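Local coordinates for CRISPR-associated endoribonuclease Cas6 1 (Methanocaldococcus jannaschii DSM 2661, PDB 5YI6), which probably cleaves CRISPR repeat transcripts as a Cas6 endoribonuclease, producing the crRNAs that guide antiviral defence, at residues 25-30 with 104-109; 133-138 with 202-207; 161-166 with 179-184. All blocks are in the same frame, centred on the assembly; numbering follows the deposited sequence.

Contact 1: residues 25-30 with 104-109; sequences YYLASA and LRVGNV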
ATOM      1  N   TYR A  25      -9.601   2.593   5.582  1.00 18.18           N
ATOM      2  CA  TYR A  25      -9.498   3.939   6.161  1.00 17.86           C
ATOM      3  C   TYR A  25      -9.003   3.897   7.612  1.00 20.27           C
ATOM      4  O   TYR A  25      -8.130   4.702   8.028  1.00 17.30           O
ATOM      5  CB  TYR A  25     -10.865   4.598   6.052  1.00 21.41           C
ATOM      6  CG  TYR A  25     -10.985   5.951   6.701  1.00 24.89           C
ATOM      7  CD1 TYR A  25     -10.455   7.070   6.089  1.00 25.64           C
ATOM      8  CD2 TYR A  25     -11.660   6.108   7.909  1.00 29.61           C
ATOM      9  CE1 TYR A  25     -10.578   8.321   6.665  1.00 33.51           C
ATOM     10  CE2 TYR A  25     -11.798   7.358   8.489  1.00 33.92           C
ATOM     11  CZ  TYR A  25     -11.244   8.460   7.860  1.00 37.24           C
ATOM     12  OH  TYR A  25     -11.365   9.725   8.403  1.00 41.55           O
ATOM     13  N   TYR A  26      -9.532   2.945   8.397  1.00 17.23           N
ATOM     14  CA  TYR A  26      -9.121   2.793   9.798  1.00 16.70           C
ATOM     15  C   TYR A  26      -7.735   2.197   9.926  1.00 14.71           C
ATOM     16  O   TYR A  26      -6.989   2.544  10.859  1.00 16.45           O
ATOM     17  CB  TYR A  26     -10.144   1.925  10.541  1.00 18.54           C
ATOM     18  CG  TYR A  26     -11.497   2.548  10.384  1.00 21.56           C
ATOM     19  CD1 TYR A  26     -11.867   3.622  11.176  1.00 25.18           C
ATOM     20  CD2 TYR A  26     -12.395   2.095   9.417  1.00 22.72           C
ATOM     21  CE1 TYR A  26     -13.101   4.231  11.023  1.00 31.00           C
ATOM     22  CE2 TYR A  26     -13.646   2.703   9.259  1.00 31.36           C
ATOM     23  CZ  TYR A  26     -13.981   3.765  10.070  1.00 32.08           C
ATOM     24  OH  TYR A  26     -15.201   4.378   9.928  1.00 35.09           O
ATOM     25  N   LEU A  27      -7.376   1.304   9.002  1.00 19.04           N
ATOM     26  CA  LEU A  27      -6.024   0.767   8.969  1.00 15.21           C
ATOM     27  C   LEU A  27      -5.016   1.883   8.717  1.00 16.37           C
ATOM     28  O   LEU A  27      -4.006   2.003   9.417  1.00 16.12           O
ATOM     29  CB  LEU A  27      -5.945  -0.304   7.861  1.00 13.20           C
ATOM     30  CG  LEU A  27      -4.542  -0.799   7.500  1.00 13.87           C
ATOM     31  CD1 LEU A  27      -3.865  -1.549   8.710  1.00 14.02           C
ATOM     32  CD2 LEU A  27      -4.610  -1.734   6.274  1.00 14.09           C
ATOM     33  N   ALA A  28      -5.305   2.732   7.727  1.00 15.05           N
ATOM     34  CA  ALA A  28      -4.404   3.832   7.384  1.00 16.83           C
ATOM     35  C   ALA A  28      -4.226   4.750   8.568  1.00 15.08           C
ATOM     36  O   ALA A  28      -3.107   5.178   8.862  1.00 17.64           O
ATOM     37  CB  ALA A  28      -4.969   4.648   6.192  1.00 15.70           C
ATOM     38  N   SER A  29      -5.335   5.083   9.251  1.00 16.97           N
ATOM     39  CA  SER A  29      -5.240   5.891  10.468  1.00 18.42           C
ATOM     40  C   SER A  29      -4.375   5.202  11.532  1.00 20.76           C
ATOM     41  O   SER A  29      -3.557   5.846  12.198  1.00 17.65           O
ATOM     42  CB  SER A  29      -6.655   6.158  11.015  1.00 22.14           C
ATOM     43  OG  SER A  29      -6.596   6.829  12.252  1.00 36.03           O
ATOM     44  N   ALA A  30      -4.547   3.895  11.717  1.00 18.85           N
ATOM     45  CA  ALA A  30      -3.763   3.190  12.737  1.00 17.87           C
ATOM     46  C   ALA A  30      -2.273   3.220  12.414  1.00 14.26           C
ATOM     47  O   ALA A  30      -1.433   3.425  13.301  1.00 17.99           O
ATOM     48  CB  ALA A  30      -4.244   1.738  12.858  1.00 20.18           C
ATOM     49  N   LEU A 104      -1.923  -3.809  17.510  1.00 17.27           N
ATOM     50  CA  LEU A 104      -2.400  -2.918  16.450  1.00 18.45           C
ATOM     51  C   LEU A 104      -3.914  -2.964  16.446  1.00 23.23           C
ATOM     52  O   LEU A 104      -4.497  -4.032  16.264  1.00 21.58           O
ATOM     53  CB  LEU A 104      -1.855  -3.347  15.071  1.00 16.06           C
ATOM     54  CG  LEU A 104      -2.378  -2.530  13.875  1.00 19.58           C
ATOM     55  CD1 LEU A 104      -1.750  -1.147  13.893  1.00 22.56           C
ATOM     56  CD2 LEU A 104      -2.041  -3.245  12.573  1.00 22.85           C
ATOM     57  N   ARG A 105      -4.564  -1.830  16.672  1.00 20.22           N
ATOM     58  CA  ARG A 105      -6.013  -1.779  16.639  1.00 18.55           C
ATOM     59  C   ARG A 105      -6.452  -1.168  15.311  1.00 23.07           C
ATOM     60  O   ARG A 105      -5.981  -0.086  14.937  1.00 20.03           O
ATOM     61  CB  ARG A 105      -6.566  -0.963  17.807  1.00 21.59           C
ATOM     62  CG  ARG A 105      -8.086  -0.972  17.871  1.00 28.81           C
ATOM     63  CD  ARG A 105      -8.606  -0.032  18.953  1.00 38.75           C
ATOM     64  NE  ARG A 105      -8.082   1.328  18.760  1.00 52.71           N
ATOM     65  CZ  ARG A 105      -8.611   2.279  17.976  1.00 56.59           C
ATOM     66  NH1 ARG A 105      -9.716   2.067  17.263  1.00 43.88           N
ATOM     67  NH2 ARG A 105      -8.015   3.467  17.901  1.00 57.30           N
ATOM     68  N   VAL A 106      -7.320  -1.869  14.592  1.00 16.90           N
ATOM     69  CA  VAL A 106      -7.897  -1.368  13.341  1.00 20.63           C
ATOM     70  C   VAL A 106      -9.400  -1.265  13.543  1.00 25.87           C
ATOM     71  O   VAL A 106     -10.103  -2.286  13.564  1.00 22.62           O
ATOM     72  CB  VAL A 106      -7.563  -2.271  12.145  1.00 16.68           C
ATOM     73  CG1 VAL A 106      -8.214  -1.704  10.828  1.00 19.18           C
ATOM     74  CG2 VAL A 106      -6.060  -2.380  11.998  1.00 18.00           C
ATOM     75  N   GLY A 107      -9.903  -0.041  13.661  1.00 23.39           N
ATOM     76  CA  GLY A 107     -11.312   0.130  13.973  1.00 24.47           C
ATOM     77  C   GLY A 107     -11.609  -0.495  15.323  1.00 27.00           C
ATOM     78  O   GLY A 107     -11.018  -0.140  16.344  1.00 24.40           O
ATOM     79  N   ASN A 108     -12.505  -1.479  15.341  1.00 26.62           N
ATOM     80  CA  ASN A 108     -12.867  -2.169  16.571  1.00 30.22           C
ATOM     81  C   ASN A 108     -12.138  -3.497  16.745  1.00 28.89           C
ATOM     82  O   ASN A 108     -12.471  -4.258  17.661  1.00 30.33           O
ATOM     83  CB  ASN A 108     -14.383  -2.406  16.619  1.00 35.99           C
ATOM     84  CG  ASN A 108     -15.168  -1.117  16.728  1.00 46.01           C
ATOM     85  OD1 ASN A 108     -14.765  -0.190  17.434  1.00 46.89           O
ATOM     86  ND2 ASN A 108     -16.276  -1.036  16.004  1.00 53.33           N
ATOM     87  N   VAL A 109     -11.199  -3.830  15.864  1.00 19.80           N
ATOM     88  CA  VAL A 109     -10.513  -5.119  15.931  1.00 18.71           C
ATOM     89  C   VAL A 109      -9.133  -4.908  16.517  1.00 22.66           C
ATOM     90  O   VAL A 109      -8.360  -4.096  16.007  1.00 22.43           O
ATOM     91  CB  VAL A 109     -10.404  -5.782  14.543  1.00 16.81           C
ATOM     92  CG1 VAL A 109      -9.590  -7.076  14.665  1.00 20.03           C
ATOM     93  CG2 VAL A 109     -11.812  -5.992  13.906  1.00 22.17           C
TER
HETATM   94  O   HOH W   1      -8.316   2.387  13.488  1.00 27.69           O
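V106 sets CG1 against N, CA and CB of L27 and CG2 against CD1 of L27, and this oblique crossing of two branched side chains is the apolar heart of a helix-on-strand contact. CG1 of V106 lies anti to its own backbone N (chi1 179°), at 3.6 Å from N of L27; CG2 meets CD1 of L27 at 4.0 Å. Valine suits an extended strand with its branched CB, while leucine supplies reach from the helix.

One turn later, A30 needs no more than a methyl group: its CB sits 3.3 Å from the carbonyl O of R105 and 4.0 Å from CD1 of L104, a closeness that a small residue permits. At the other end, CB of Y26 comes 3.7 Å from N of G107. CG of Y26 is anti to the carbonyl carbon, beside its own backbone N (chi1 -56°), which leaves CB as the atom nearest G107; CD2 of Y25 lies over the centre of one face of the ring. No direct hydrogen bond joins the segments; instead a water donates to O of Y26 and accepts from N of G107. G107 has positive phi in the type II' turn from V106 to V109, a backbone shape that glycine adopts readily, and NH1 of R105 bonds its carbonyl O at 2.7 Å, in the guanidinium plane.

Segment 25-30 of helix 23-35 runs roughly antiparallel to 104-106, at 148°, beside an outermost strand of the five-stranded antiparallel sheet, where L104 and V106 also touch V113 and F111 of neighbouring strand 109-118.

Contact 2: residues 133-138 with 202-207; sequences PIYLKT and CRCSEM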
ATOM      1  N   PRO A 133      -5.503  -1.017  -3.609  1.00 17.81           N
ATOM      2  CA  PRO A 133      -5.826  -0.491  -4.949  1.00 17.93           C
ATOM      3  C   PRO A 133      -5.041   0.786  -5.256  1.00 18.23           C
ATOM      4  O   PRO A 133      -4.583   1.501  -4.361  1.00 12.99           O
ATOM      5  CB  PRO A 133      -7.338  -0.225  -4.885  1.00 21.63           C
ATOM      6  CG  PRO A 133      -7.641   0.030  -3.426  1.00 19.18           C
ATOM      7  CD  PRO A 133      -6.655  -0.940  -2.679  1.00 17.33           C
ATOM      8  N   ILE A 134      -4.930   1.081  -6.568  1.00 17.96           N
ATOM      9  CA  ILE A 134      -4.124   2.194  -7.083  1.00 15.03           C
ATOM     10  C   ILE A 134      -4.991   3.431  -7.180  1.00 13.97           C
ATOM     11  O   ILE A 134      -6.105   3.388  -7.719  1.00 20.53           O
ATOM     12  CB  ILE A 134      -3.495   1.832  -8.439  1.00 19.46           C
ATOM     13  CG1 ILE A 134      -2.379   0.806  -8.206  1.00 18.88           C
ATOM     14  CG2 ILE A 134      -2.958   3.103  -9.217  1.00 17.02           C
ATOM     15  CD1 ILE A 134      -1.959   0.056  -9.468  1.00 21.79           C
ATOM     16  N   TYR A 135      -4.474   4.524  -6.640  1.00 14.63           N
ATOM     17  CA  TYR A 135      -5.115   5.821  -6.677  1.00 15.65           C
ATOM     18  C   TYR A 135      -4.330   6.707  -7.627  1.00 17.17           C
ATOM     19  O   TYR A 135      -3.101   6.779  -7.540  1.00 16.66           O
ATOM     20  CB  TYR A 135      -5.147   6.420  -5.272  1.00 16.42           C
ATOM     21  CG  TYR A 135      -5.718   7.812  -5.181  1.00 18.64           C
ATOM     22  CD1 TYR A 135      -7.034   8.069  -5.521  1.00 23.25           C
ATOM     23  CD2 TYR A 135      -4.955   8.862  -4.694  1.00 25.63           C
ATOM     24  CE1 TYR A 135      -7.581   9.384  -5.404  1.00 22.91           C
ATOM     25  CE2 TYR A 135      -5.487  10.153  -4.583  1.00 30.24           C
ATOM     26  CZ  TYR A 135      -6.802  10.394  -4.927  1.00 24.36           C
ATOM     27  OH  TYR A 135      -7.337  11.653  -4.808  1.00 25.33           O
ATOM     28  N   LEU A 136      -5.039   7.391  -8.529  1.00 16.85           N
ATOM     29  CA  LEU A 136      -4.348   8.239  -9.490  1.00 16.28           C
ATOM     30  C   LEU A 136      -5.311   9.359  -9.860  1.00 15.52           C
ATOM     31  O   LEU A 136      -6.426   9.067 -10.270  1.00 19.23           O
ATOM     32  CB  LEU A 136      -3.950   7.426 -10.714  1.00 18.20           C
ATOM     33  CG  LEU A 136      -2.932   8.081 -11.633  1.00 21.63           C
ATOM     34  CD1 LEU A 136      -1.547   8.229 -10.969  1.00 23.65           C
ATOM     35  CD2 LEU A 136      -2.880   7.278 -12.941  1.00 21.22           C
ATOM     36  N   LYS A 137      -4.919  10.604  -9.656  1.00 19.28           N
ATOM     37  CA  LYS A 137      -5.898  11.677  -9.826  1.00 21.16           C
ATOM     38  C   LYS A 137      -5.324  12.778 -10.707  1.00 18.98           C
ATOM     39  O   LYS A 137      -4.112  12.896 -10.894  1.00 20.50           O
ATOM     40  CB  LYS A 137      -6.334  12.233  -8.460  1.00 19.62           C
ATOM     41  CG  LYS A 137      -5.157  12.881  -7.744  1.00 29.20           C
ATOM     42  CD  LYS A 137      -5.533  13.617  -6.496  1.00 38.33           C
ATOM     43  CE  LYS A 137      -4.308  14.321  -5.954  1.00 45.73           C
ATOM     44  NZ  LYS A 137      -3.612  15.030  -7.060  1.00 50.14           N
ATOM     45  N   THR A 138      -6.229  13.601 -11.241  1.00 24.44           N
ATOM     46  CA  THR A 138      -5.811  14.792 -11.977  1.00 30.51           C
ATOM     47  C   THR A 138      -6.854  15.869 -11.715  1.00 25.44           C
ATOM     48  O   THR A 138      -8.002  15.564 -11.408  1.00 20.64           O
ATOM     49  CB  THR A 138      -5.616  14.486 -13.488  1.00 35.52           C
ATOM     50  OG1 THR A 138      -5.066  15.623 -14.161  1.00 37.61           O
ATOM     51  CG2 THR A 138      -6.906  14.087 -14.164  1.00 30.15           C
ATOM     52  N   CYS A 202     -12.887   8.335  -2.944  1.00 24.38           N
ATOM     53  CA  CYS A 202     -12.300   8.327  -4.268  1.00 22.57           C
ATOM     54  C   CYS A 202     -12.569   6.988  -4.931  1.00 25.50           C
ATOM     55  O   CYS A 202     -12.981   6.025  -4.287  1.00 30.94           O
ATOM     56  CB  CYS A 202     -10.799   8.627  -4.190  1.00 26.47           C
ATOM     57  SG  CYS A 202      -9.861   7.376  -3.252  1.00 32.04           S
ATOM     58  N   ARG A 203     -12.346   6.938  -6.238  1.00 22.36           N
ATOM     59  CA  ARG A 203     -12.398   5.692  -6.994  1.00 21.83           C
ATOM     60  C   ARG A 203     -10.962   5.262  -7.280  1.00 23.00           C
ATOM     61  O   ARG A 203     -10.184   6.048  -7.831  1.00 22.39           O
ATOM     62  CB  ARG A 203     -13.188   5.875  -8.288  1.00 25.54           C
ATOM     63  CG  ARG A 203     -14.622   6.255  -8.030  1.00 38.52           C
ATOM     64  CD  ARG A 203     -15.387   6.619  -9.308  1.00 51.15           C
ATOM     65  NE  ARG A 203     -15.638   5.453 -10.154  1.00 63.14           N
ATOM     66  CZ  ARG A 203     -16.539   4.508  -9.871  1.00 67.22           C
ATOM     67  NH1 ARG A 203     -16.717   3.482 -10.695  1.00 61.17           N
ATOM     68  NH2 ARG A 203     -17.250   4.578  -8.749  1.00 72.70           N
ATOM     69  N   CYS A 204     -10.612   4.033  -6.879  1.00 18.11           N
ATOM     70  CA  CYS A 204      -9.282   3.460  -7.018  1.00 16.78           C
ATOM     71  C   CYS A 204      -9.402   2.198  -7.866  1.00 21.68           C
ATOM     72  O   CYS A 204     -10.505   1.699  -8.109  1.00 20.88           O
ATOM     73  CB  CYS A 204      -8.689   3.126  -5.628  1.00 21.50           C
ATOM     74  SG  CYS A 204      -8.362   4.612  -4.687  1.00 25.96           S
ATOM     75  N   SER A 205      -8.279   1.674  -8.334  1.00 18.51           N
ATOM     76  CA  SER A 205      -8.312   0.520  -9.227  1.00 19.87           C
ATOM     77  C   SER A 205      -7.752  -0.711  -8.531  1.00 20.39           C
ATOM     78  O   SER A 205      -6.586  -0.717  -8.151  1.00 17.27           O
ATOM     79  CB  SER A 205      -7.515   0.761 -10.513  1.00 24.37           C
ATOM     80  OG  SER A 205      -7.997   1.900 -11.220  1.00 27.86           O
ATOM     81  N   GLU A 206      -8.578  -1.746  -8.371  1.00 18.52           N
ATOM     82  CA  GLU A 206      -8.065  -3.091  -8.110  1.00 19.40           C
ATOM     83  C   GLU A 206      -7.694  -3.694  -9.457  1.00 23.31           C
ATOM     84  O   GLU A 206      -8.533  -3.741 -10.364  1.00 24.02           O
ATOM     85  CB  GLU A 206      -9.138  -3.922  -7.401  1.00 21.52           C
ATOM     86  CG  GLU A 206      -8.803  -5.368  -7.180  1.00 34.49           C
ATOM     87  CD  GLU A 206      -9.921  -6.075  -6.408  1.00 53.06           C
ATOM     88  OE1 GLU A 206     -10.692  -6.838  -7.033  1.00 52.01           O
ATOM     89  OE2 GLU A 206     -10.063  -5.806  -5.191  1.00 58.91           O
ATOM     90  N   MET A 207      -6.445  -4.105  -9.641  1.00 16.14           N
ATOM     91  CA  MET A 207      -6.118  -4.509 -11.006  1.00 21.26           C
ATOM     92  C   MET A 207      -5.001  -5.534 -11.056  1.00 22.40           C
ATOM     93  O   MET A 207      -4.212  -5.707 -10.115  1.00 21.25           O
ATOM     94  CB  MET A 207      -5.770  -3.299 -11.886  1.00 26.06           C
ATOM     95  CG  MET A 207      -4.652  -2.470 -11.375  1.00 26.75           C
ATOM     96  SD  MET A 207      -4.559  -0.888 -12.296  1.00 31.41           S
ATOM     97  CE  MET A 207      -3.917  -1.444 -13.815  1.00 22.92           C
TER
HETATM   98  O   HOH W   2      -6.562   4.039 -10.444  1.00 21.75           O
HETATM   99  O   HOH W   3      -7.795   6.485  -9.043  1.00 20.90           O
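The ring of Y135 lies beside two cysteine sulfurs, C202 SG and C204 SG, in a pair of sulfur-aromatic contacts next to a single antiparallel beta bridge. Strand 201-213 belongs to a four-stranded antiparallel sheet with helices on it, consistent with the ferredoxin-like fold of RAMP proteins such as Cas6. The bridge joins I134 and S205 as a hydrogen-bonded pair; its two bonds are fairly straight, N of I134 reaching O of S205 at an N-H...O angle of 167° and N of S205 returning to O of I134.

Both sulfurs lie on the same side of the Y135 ring plane and approach obliquely. C202 SG is 4.4 Å from the ring centroid, 45° off the normal, and C204 SG 5.0 Å, 68° off it. The shortest touch is from CB of C202 to CE1 of Y135, at 3.5 Å. Cysteine fits here because its sulfur is polarisable and its short side chain lets the strand lie near the ring. P133, on the side of the bridge away from Y135 along the chain, sets its CB 3.7 Å from CB of C204, a compact apolar pairing for a residue that has no N-H to give.

I134 and M207 cross at about a right angle, with CD1 of I134 4.0 Å from SD of M207. Helix 158-174 touches both side chains, through L162 and F158 respectively.

Two waters extend the pairing on the same side of the bridge, toward L136 and R203. One links O of I134 with OG of S205; the other, 2.7 Å from O of R203, accepts from N of L136 at 2.9 Å.

Contact 3: residues 161-166 with 179-184; sequences NLKNNL and DMNFEF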
ATOM      1  N   ASN A 161      -0.040   8.760 -17.067  1.00 19.20           N
ATOM      2  CA  ASN A 161       0.002   9.362 -15.740  1.00 18.35           C
ATOM      3  C   ASN A 161       0.538   8.385 -14.696  1.00 18.24           C
ATOM      4  O   ASN A 161       1.280   8.790 -13.796  1.00 20.87           O
ATOM      5  CB  ASN A 161      -1.366   9.894 -15.345  1.00 19.81           C
ATOM      6  CG  ASN A 161      -1.616  11.271 -15.946  1.00 30.62           C
ATOM      7  OD1 ASN A 161      -1.183  11.539 -17.068  1.00 30.74           O
ATOM      8  ND2 ASN A 161      -2.287  12.138 -15.217  1.00 32.02           N
ATOM      9  N   LEU A 162       0.199   7.096 -14.821  1.00 16.96           N
ATOM     10  CA  LEU A 162       0.772   6.084 -13.917  1.00 15.61           C
ATOM     11  C   LEU A 162       2.293   5.987 -14.105  1.00 16.95           C
ATOM     12  O   LEU A 162       3.063   5.944 -13.125  1.00 16.89           O
ATOM     13  CB  LEU A 162       0.100   4.721 -14.161  1.00 16.52           C
ATOM     14  CG  LEU A 162       0.459   3.665 -13.081  1.00 16.53           C
ATOM     15  CD1 LEU A 162      -0.209   4.087 -11.745  1.00 17.42           C
ATOM     16  CD2 LEU A 162       0.014   2.269 -13.482  1.00 19.95           C
ATOM     17  N   LYS A 163       2.747   5.950 -15.370  1.00 18.01           N
ATOM     18  CA  LYS A 163       4.190   5.895 -15.624  1.00 18.34           C
ATOM     19  C   LYS A 163       4.907   7.140 -15.094  1.00 18.70           C
ATOM     20  O   LYS A 163       5.958   7.045 -14.457  1.00 18.16           O
ATOM     21  CB  LYS A 163       4.451   5.733 -17.123  1.00 19.84           C
ATOM     22  CG  LYS A 163       4.040   4.331 -17.658  1.00 22.48           C
ATOM     23  CD  LYS A 163       4.189   4.247 -19.166  1.00 23.94           C
ATOM     24  CE  LYS A 163       5.558   4.712 -19.603  1.00 23.11           C
ATOM     25  NZ  LYS A 163       5.722   4.459 -21.052  1.00 26.05           N
ATOM     26  N   ASN A 164       4.368   8.317 -15.386  1.00 18.25           N
ATOM     27  CA  ASN A 164       5.046   9.546 -15.004  1.00 23.81           C
ATOM     28  C   ASN A 164       5.030   9.738 -13.503  1.00 19.52           C
ATOM     29  O   ASN A 164       5.997  10.262 -12.937  1.00 19.11           O
ATOM     30  CB  ASN A 164       4.422  10.738 -15.709  1.00 24.84           C
ATOM     31  CG  ASN A 164       4.766  10.752 -17.182  1.00 29.68           C
ATOM     32  OD1 ASN A 164       5.850  10.294 -17.559  1.00 29.91           O
ATOM     33  ND2 ASN A 164       3.875  11.288 -18.016  1.00 28.54           N
ATOM     34  N   ASN A 165       3.966   9.305 -12.838  1.00 21.53           N
ATOM     35  CA  ASN A 165       3.996   9.323 -11.390  1.00 18.90           C
ATOM     36  C   ASN A 165       5.173   8.496 -10.875  1.00 18.02           C
ATOM     37  O   ASN A 165       5.920   8.947  -9.993  1.00 16.94           O
ATOM     38  CB  ASN A 165       2.679   8.775 -10.826  1.00 21.40           C
ATOM     39  CG  ASN A 165       2.791   8.477  -9.342  1.00 23.49           C
ATOM     40  OD1 ASN A 165       3.243   7.395  -8.942  1.00 17.29           O
ATOM     41  ND2 ASN A 165       2.423   9.446  -8.530  1.00 22.23           N
ATOM     42  N   LEU A 166       5.359   7.277 -11.426  1.00 15.84           N
ATOM     43  CA  LEU A 166       6.437   6.430 -10.908  1.00 15.69           C
ATOM     44  C   LEU A 166       7.801   7.054 -11.170  1.00 19.17           C
ATOM     45  O   LEU A 166       8.675   7.035 -10.302  1.00 16.59           O
ATOM     46  CB  LEU A 166       6.389   5.024 -11.524  1.00 15.76           C
ATOM     47  CG  LEU A 166       7.229   3.982 -10.746  1.00 19.21           C
ATOM     48  CD1 LEU A 166       6.653   3.821  -9.343  1.00 17.87           C
ATOM     49  CD2 LEU A 166       7.306   2.639 -11.469  1.00 17.80           C
ATOM     50  N   ASP A 179      16.406   7.593 -15.792  1.00 29.60           N
ATOM     51  CA  ASP A 179      16.701   7.286 -17.185  1.00 37.25           C
ATOM     52  C   ASP A 179      16.125   5.943 -17.598  1.00 39.71           C
ATOM     53  O   ASP A 179      16.728   5.236 -18.405  1.00 42.77           O
ATOM     54  CB  ASP A 179      18.214   7.270 -17.408  1.00 42.55           C
ATOM     55  CG  ASP A 179      18.795   8.648 -17.583  1.00 61.06           C
ATOM     56  OD1 ASP A 179      18.100   9.519 -18.150  1.00 63.33           O
ATOM     57  OD2 ASP A 179      19.958   8.852 -17.165  1.00 69.34           O
ATOM     58  N   MET A 180      15.025   5.532 -16.994  1.00 30.15           N
ATOM     59  CA  MET A 180      14.471   4.210 -17.226  1.00 25.11           C
ATOM     60  C   MET A 180      13.036   4.333 -17.696  1.00 25.87           C
ATOM     61  O   MET A 180      12.406   5.390 -17.620  1.00 22.62           O
ATOM     62  CB  MET A 180      14.552   3.349 -15.961  1.00 22.39           C
ATOM     63  CG  MET A 180      15.952   2.955 -15.630  1.00 22.34           C
ATOM     64  SD  MET A 180      16.092   1.948 -14.153  1.00 26.17           S
ATOM     65  CE  MET A 180      15.646   3.185 -12.895  1.00 26.07           C
ATOM     66  N   ASN A 181      12.515   3.215 -18.183  1.00 24.18           N
ATOM     67  CA  ASN A 181      11.162   3.193 -18.680  1.00 20.18           C
ATOM     68  C   ASN A 181      10.571   1.817 -18.401  1.00 19.10           C
ATOM     69  O   ASN A 181      11.290   0.849 -18.144  1.00 21.25           O
ATOM     70  CB  ASN A 181      11.120   3.535 -20.174  1.00 26.37           C
ATOM     71  CG  ASN A 181       9.709   3.634 -20.694  1.00 26.76           C
ATOM     72  OD1 ASN A 181       8.913   4.423 -20.194  1.00 26.86           O
ATOM     73  ND2 ASN A 181       9.399   2.868 -21.741  1.00 31.04           N
ATOM     74  N   PHE A 182       9.250   1.764 -18.380  1.00 21.27           N
ATOM     75  CA  PHE A 182       8.565   0.485 -18.358  1.00 22.21           C
ATOM     76  C   PHE A 182       7.257   0.650 -19.108  1.00 24.07           C
ATOM     77  O   PHE A 182       6.840   1.767 -19.439  1.00 23.42           O
ATOM     78  CB  PHE A 182       8.349  -0.017 -16.915  1.00 17.10           C
ATOM     79  CG  PHE A 182       7.190   0.644 -16.200  1.00 17.86           C
ATOM     80  CD1 PHE A 182       5.997  -0.046 -16.003  1.00 23.36           C
ATOM     81  CD2 PHE A 182       7.299   1.939 -15.683  1.00 19.82           C
ATOM     82  CE1 PHE A 182       4.936   0.545 -15.332  1.00 23.07           C
ATOM     83  CE2 PHE A 182       6.243   2.522 -14.991  1.00 19.65           C
ATOM     84  CZ  PHE A 182       5.057   1.836 -14.830  1.00 21.98           C
ATOM     85  N   GLU A 183       6.616  -0.488 -19.403  1.00 19.28           N
ATOM     86  CA  GLU A 183       5.305  -0.522 -20.040  1.00 18.97           C
ATOM     87  C   GLU A 183       4.474  -1.590 -19.342  1.00 17.56           C
ATOM     88  O   GLU A 183       4.996  -2.403 -18.572  1.00 18.41           O
ATOM     89  CB  GLU A 183       5.410  -0.825 -21.545  1.00 22.07           C
ATOM     90  CG  GLU A 183       6.432   0.044 -22.290  1.00 24.31           C
ATOM     91  CD  GLU A 183       5.980   1.489 -22.492  1.00 25.34           C
ATOM     92  OE1 GLU A 183       4.797   1.818 -22.229  1.00 22.36           O
ATOM     93  OE2 GLU A 183       6.811   2.293 -22.973  1.00 25.15           O
ATOM     94  N   PHE A 184       3.173  -1.572 -19.608  1.00 23.66           N
ATOM     95  CA  PHE A 184       2.318  -2.548 -18.971  1.00 22.65           C
ATOM     96  C   PHE A 184       1.071  -2.793 -19.793  1.00 25.54           C
ATOM     97  O   PHE A 184       0.699  -2.010 -20.669  1.00 21.80           O
ATOM     98  CB  PHE A 184       1.963  -2.132 -17.528  1.00 17.74           C
ATOM     99  CG  PHE A 184       1.132  -0.888 -17.401  1.00 19.14           C
ATOM    100  CD1 PHE A 184      -0.242  -0.959 -17.215  1.00 19.42           C
ATOM    101  CD2 PHE A 184       1.748   0.368 -17.361  1.00 21.17           C
ATOM    102  CE1 PHE A 184      -1.001   0.226 -17.045  1.00 22.82           C
ATOM    103  CE2 PHE A 184       1.011   1.532 -17.181  1.00 20.74           C
ATOM    104  CZ  PHE A 184      -0.372   1.475 -17.019  1.00 20.10           C
TER
HETATM  105  O   HOH W   4       7.431   6.069 -22.406  1.00 38.12           O
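NZ of K163 reaches from the helix to the carboxylate of E183, and this salt bridge is the main polar link between the segments. Both oxygens take part: OE1 lies 3.0 Å and OE2 3.1 Å from NZ, each as a weak hydrogen bond. OD1 of N181 is a third, likewise weak, acceptor at 3.3 Å from NZ. A water completes the group, accepting from NZ of K163 at 2.7 Å and donating to OD1 of N181. Lysine suits the place because its long chain can pass the aromatic residues before its charge is met; the bend at chi3 (51°) turns CE aside from the straight course of the chain.

The acceptors have further partners. ND2 of N181 donates to OE2 of E183 at 2.9 Å, meeting that oxygen from above the carboxylate plane while the oxygen stays in the plane of the amide. Outside the segments, NZ of K167 serves OD1 of N181, and OH of Y159 is hydrogen-bonded to OE1 of E183. E183 is thus met by K163 NZ, N181 ND2 and Y159 OH, and the lysine charge would probably help keep it ionised.

Beside the polar group the contact is apolar. CG of K163 lies 3.9 Å from CE2 of F182, L166 brings CD2 to the same ring atom, and CD2 of L162 meets CZ of F184 at 3.6 Å. The F184 ring also stacks on Y159.

Helix 158-174 thereby packs against strand 182-195, an outermost strand of the four-stranded, probably ferredoxin-like sheet, with helix 215-224 touching L166 and F182 and strand 201-213 adjoining F184.

Overall arrangement
Contact 1 belongs to the N-terminal part of Cas6, contacts 2 and 3 to the C-terminal part. Contacts 1 and 3 lie on opposite sides of the chain's centre, their centres about 32 Å apart; contacts 1 and 2 are 21 Å apart between centres and about 9 Å between nearest atoms. Contacts 2 and 3 touch, CD2 of L136 being 3.6 Å from N of L162. Contact 3 is nested in the loop closed by contact 2, and its strand 182-195 neighbours strand 201-213 of contact 2. The side chain of A30 is about 7 Å from that of Y32, the probable proton acceptor, close in sequence too. The side chain of Y135 is about 11 Å from that of K53, the likely transition-state stabiliser, and about 5 Å from a phosphate, probably from the crystallisation liquor.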